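Local coordinates for FMN reductase [NAD(P)H] (Bacillus subtilis, PDB 1ZCH) that catalyses NAD(P)H-dependent reduction of FMN and also reduces nitroaromatic compounds, quinones, chromates and azo dyes, working as a flavin-containing homodimer, at the interface of chains A and B. Coordinates in Å, arbitrary orientation; residue numbers count along the deposited sequence, not the author numbering. Chains: chain A/B, Hypothetical oxidoreductase ycnD.

Contact 1: the interface of chains A and B. Residues chain A 40, 100, 105, 109; chain B 139, 228, 232-233.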
# COMPACT_ATOMS: atom_id res chain seq x y z
N SER A 40 -6.48 0.13 8.22
CA SER A 40 -6.25 0.58 9.58
C SER A 40 -7.57 0.90 10.29
O SER A 40 -8.38 1.69 9.79
CB SER A 40 -5.33 1.81 9.57
OG SER A 40 -4.88 2.12 10.87
N ILE A 100 -6.82 13.89 13.44
CA ILE A 100 -5.85 12.99 12.83
C ILE A 100 -5.24 13.61 11.57
O ILE A 100 -4.07 13.39 11.26
CB ILE A 100 -6.50 11.61 12.49
CG1 ILE A 100 -5.41 10.58 12.15
CG2 ILE A 100 -7.49 11.75 11.34
CD1 ILE A 100 -4.45 10.31 13.30
N GLU A 105 0.61 11.34 10.39
CA GLU A 105 0.12 9.98 10.66
C GLU A 105 -1.05 9.68 9.72
O GLU A 105 -1.17 8.56 9.21
CB GLU A 105 -0.32 9.85 12.12
CG GLU A 105 -1.12 8.58 12.45
CD GLU A 105 -0.37 7.28 12.19
OE1 GLU A 105 0.86 7.30 11.97
OE2 GLU A 105 -1.03 6.21 12.21
N VAL A 109 -1.41 6.65 7.08
CA VAL A 109 -2.56 5.74 7.11
C VAL A 109 -3.22 5.66 5.73
O VAL A 109 -3.49 4.57 5.23
CB VAL A 109 -3.63 6.22 8.14
CG1 VAL A 109 -4.92 5.42 7.97
CG2 VAL A 109 -3.09 6.04 9.56
N ARG B 139 4.28 2.15 14.61
CA ARG B 139 4.59 3.57 14.48
C ARG B 139 4.43 4.32 15.80
O ARG B 139 4.66 5.53 15.86
CB ARG B 139 3.70 4.21 13.40
CG ARG B 139 3.88 3.61 12.00
CD ARG B 139 3.52 4.62 10.91
NE ARG B 139 2.10 4.93 10.84
CZ ARG B 139 1.22 4.28 10.09
NH1 ARG B 139 1.61 3.26 9.33
NH2 ARG B 139 -0.06 4.65 10.07
N TYR B 228 -10.00 9.16 15.81
CA TYR B 228 -9.52 10.36 15.13
C TYR B 228 -9.80 11.72 15.75
O TYR B 228 -9.46 12.74 15.15
CB TYR B 228 -10.01 10.33 13.67
CG TYR B 228 -9.47 9.15 12.87
CD1 TYR B 228 -8.30 8.49 13.27
CD2 TYR B 228 -10.09 8.72 11.70
CE1 TYR B 228 -7.77 7.44 12.52
CE2 TYR B 228 -9.56 7.67 10.94
CZ TYR B 228 -8.40 7.04 11.35
OH TYR B 228 -7.86 6.02 10.60
N TYR B 232 -3.30 10.86 17.53
CA TYR B 232 -2.71 9.86 18.41
C TYR B 232 -1.20 9.66 18.29
O TYR B 232 -0.56 9.28 19.27
CB TYR B 232 -3.48 8.53 18.29
CG TYR B 232 -3.56 7.92 16.90
CD1 TYR B 232 -2.46 7.30 16.33
CD2 TYR B 232 -4.76 7.93 16.18
CE1 TYR B 232 -2.53 6.70 15.08
CE2 TYR B 232 -4.85 7.32 14.91
CZ TYR B 232 -3.72 6.71 14.37
OH TYR B 232 -3.77 6.10 13.14
N TYR B 233 -0.63 9.90 17.12
CA TYR B 233 0.82 9.79 16.91
C TYR B 233 1.32 11.13 16.37
O TYR B 233 1.48 11.30 15.17
CB TYR B 233 1.17 8.69 15.90
CG TYR B 233 0.92 7.26 16.35
CD1 TYR B 233 0.86 6.93 17.71
CD2 TYR B 233 0.78 6.24 15.42
CE1 TYR B 233 0.64 5.61 18.11
CE2 TYR B 233 0.57 4.92 15.81
CZ TYR B 233 0.51 4.61 17.16
OH TYR B 233 0.29 3.31 17.54
O HOH W 1 -5.71 4.50 11.73
O HOH W 2 1.47 12.75 12.85
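A:Ile100 packs beneath two tyrosines of the partner subunit, B:Tyr228 and B:Tyr232, whose rings lie side by side with their edges together. Its CB faces the near rim of the first ring, 3.7 Å from B:Tyr228 CD1. The branch methyl CG2 sits over the same face, 3.6 Å from B:Tyr228 CG and offset toward the rim. CG1, turned away from the backbone N (chi1 -167°), passes just outside the CD1-CE1 rim of B:Tyr228 and carries the tip to the second ring. There CD1 lies over the face of B:Tyr232, 3.9 Å from the ring centroid, in a CH-pi contact. One isoleucine thus spans both rings of this part of the homodimer interface. A weak backbone hydrogen bond from A:Ile100 N to B:Tyr228 O accompanies the packing.

Beyond the apolar layer the two phenol hydroxyls enter a polar network. Water 1, in the plane of the B:Tyr228 ring, bridges B:Tyr228 OH, B:Tyr232 OH and A:Ser40 OG, the last at 2.7 Å, and so ties the two tyrosines to A:Ser40 in the 3-10 helix 40-42. B:Tyr232 OH also donates to A:Glu105 OE2 at 2.9 Å, the acceptor being the carboxylate on helix 104-127. The guanidinium of B:Arg139 forms a salt bridge to this carboxylate. A:Val109, one turn further along the helix, fills the angle between arginine and phenol: its CG2 meets the guanidinium edge 3.4 Å from B:Arg139 NH2 and lies 3.6 Å from B:Tyr232 OH. Its other methyl, CG1, points toward the hydroxyl of B:Tyr228, 4.0 Å from OH.

Contact 2: the interface of chains A and B. Residues chain A 139, 228, 232-233, 236; chain B 100, 105, 109.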
# COMPACT_ATOMS: atom_id res chain seq x y z
N ARG A 139 0.21 12.16 -9.41
CA ARG A 139 0.65 13.12 -8.41
C ARG A 139 1.41 14.29 -9.04
O ARG A 139 1.85 15.20 -8.33
CB ARG A 139 1.53 12.44 -7.35
CG ARG A 139 0.81 11.33 -6.58
CD ARG A 139 1.42 11.13 -5.19
NE ARG A 139 2.77 10.55 -5.21
CZ ARG A 139 3.03 9.25 -5.17
NH1 ARG A 139 2.04 8.37 -5.11
NH2 ARG A 139 4.29 8.82 -5.17
N TYR A 228 16.00 9.96 -8.86
CA TYR A 228 16.09 10.55 -7.53
C TYR A 228 17.13 11.63 -7.27
O TYR A 228 17.25 12.08 -6.13
CB TYR A 228 16.21 9.42 -6.49
CG TYR A 228 15.01 8.49 -6.47
CD1 TYR A 228 13.76 8.91 -6.95
CD2 TYR A 228 15.10 7.21 -5.91
CE1 TYR A 228 12.64 8.08 -6.88
CE2 TYR A 228 13.98 6.37 -5.83
CZ TYR A 228 12.75 6.82 -6.32
OH TYR A 228 11.64 6.01 -6.24
N TYR A 232 11.57 15.46 -7.97
CA TYR A 232 10.72 15.65 -9.14
C TYR A 232 9.33 16.23 -8.89
O TYR A 232 8.78 16.90 -9.76
CB TYR A 232 10.67 14.36 -9.97
CG TYR A 232 10.17 13.11 -9.26
CD1 TYR A 232 8.82 12.95 -8.97
CD2 TYR A 232 11.04 12.08 -8.91
CE1 TYR A 232 8.34 11.80 -8.36
CE2 TYR A 232 10.57 10.91 -8.29
CZ TYR A 232 9.22 10.78 -8.02
OH TYR A 232 8.71 9.65 -7.42
N TYR A 233 8.76 15.97 -7.71
CA TYR A 233 7.45 16.52 -7.35
C TYR A 233 7.61 17.30 -6.05
O TYR A 233 7.33 16.78 -4.97
CB TYR A 233 6.40 15.42 -7.14
CG TYR A 233 5.96 14.67 -8.39
CD1 TYR A 233 6.10 15.22 -9.66
CD2 TYR A 233 5.38 13.40 -8.28
CE1 TYR A 233 5.68 14.53 -10.80
CE2 TYR A 233 4.96 12.70 -9.41
CZ TYR A 233 5.11 13.27 -10.66
OH TYR A 233 4.69 12.57 -11.77
N ILE A 236 4.24 18.32 -3.34
CA ILE A 236 3.42 17.40 -2.56
C ILE A 236 2.87 17.98 -1.26
O ILE A 236 1.68 17.84 -0.98
CB ILE A 236 4.19 16.09 -2.25
CG1 ILE A 236 4.50 15.36 -3.56
CG2 ILE A 236 3.34 15.19 -1.35
CD1 ILE A 236 3.27 15.04 -4.41
N ILE B 100 15.31 13.14 -3.63
CA ILE B 100 13.92 12.71 -3.49
C ILE B 100 13.49 12.66 -2.02
O ILE B 100 12.34 12.95 -1.69
CB ILE B 100 13.70 11.32 -4.17
CG1 ILE B 100 12.20 11.03 -4.30
CG2 ILE B 100 14.39 10.22 -3.36
CD1 ILE B 100 11.46 12.03 -5.18
N GLU B 105 7.20 13.54 -1.36
CA GLU B 105 6.97 12.60 -2.45
C GLU B 105 7.62 11.25 -2.11
O GLU B 105 7.06 10.19 -2.39
CB GLU B 105 7.54 13.15 -3.76
CG GLU B 105 7.63 12.14 -4.92
CD GLU B 105 6.29 11.56 -5.35
OE1 GLU B 105 5.23 12.07 -4.93
OE2 GLU B 105 6.29 10.57 -6.12
N VAL B 109 5.89 7.61 -1.90
CA VAL B 109 6.40 6.48 -2.67
C VAL B 109 6.65 5.28 -1.76
O VAL B 109 6.23 4.16 -2.06
CB VAL B 109 7.73 6.84 -3.40
CG1 VAL B 109 8.38 5.58 -3.97
CG2 VAL B 109 7.45 7.84 -4.51
O HOH W 3 7.66 16.31 -2.29
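A:Arg139 grips B:Glu105 side-on, NE and NH2 each reaching a different carboxylate oxygen in a salt bridge between the two subunits. The bond from A:Arg139 NE to B:Glu105 OE1 is 2.9 Å and fairly straight (163° at H), lies nearly in the guanidinium plane and uses the syn lone pair. A:Arg139 NH2 meets B:Glu105 OE2 at 2.8 Å from above the carboxylate plane, the two flat groups being turned well out of parallel. A:Tyr232 OH takes the anti lone pair of OE2, so that this oxygen accepts from an arginine and a phenol together, an arrangement that would probably help to stabilise its negative charge. With CG anti to the backbone N (chi1 167°), B:Glu105 CG lies 3.5 Å from A:Tyr232 CE1, and a bend at chi2 (61°) then swings the carboxylate toward A:Arg139.

Around this core, A:Tyr233 presents its ring edge to the carboxylate, with CD2 3.6 Å from B:Glu105 CD and OE1 in the ring plane. A:Tyr232 CD1 lies over one face of that ring and the backbone O of A:Arg139 over the other, both near the rim, and they probably help to hold it in its orientation. A:Ile236, at the start of helix 236-242, adds a small apolar contact, its CG1 3.8 Å from B:Glu105 CB. A leucine in place of B:Glu105 would probably strand the positive charge of A:Arg139 without its mate and deprive the A:Tyr232 hydroxyl of this acceptor. The backbone is tied in as well: near the start of helix 104-127, B:Glu105 N is linked to water 3 at 3.0 Å, and that water lies 2.7 Å from the carbonyl oxygen A:Tyr233 O.

Contact 1 and contact 2 are twins of the two-fold homodimer, with the chains exchanged and the centres of their C-alpha atoms about 22 Å apart. Each takes the 3-10 helix 100-102 and the start of helix 104-127 from one subunit, and from the other the 3-10 helix 136-139, the end of helix 220-228 and the segment that follows it. Every chain therefore gives a glutamate, with an isoleucine and a valine, at one patch and the arginine and tyrosines at the other, a reciprocal exchange that pins the C-terminal region of each subunit against its partner at two separate places.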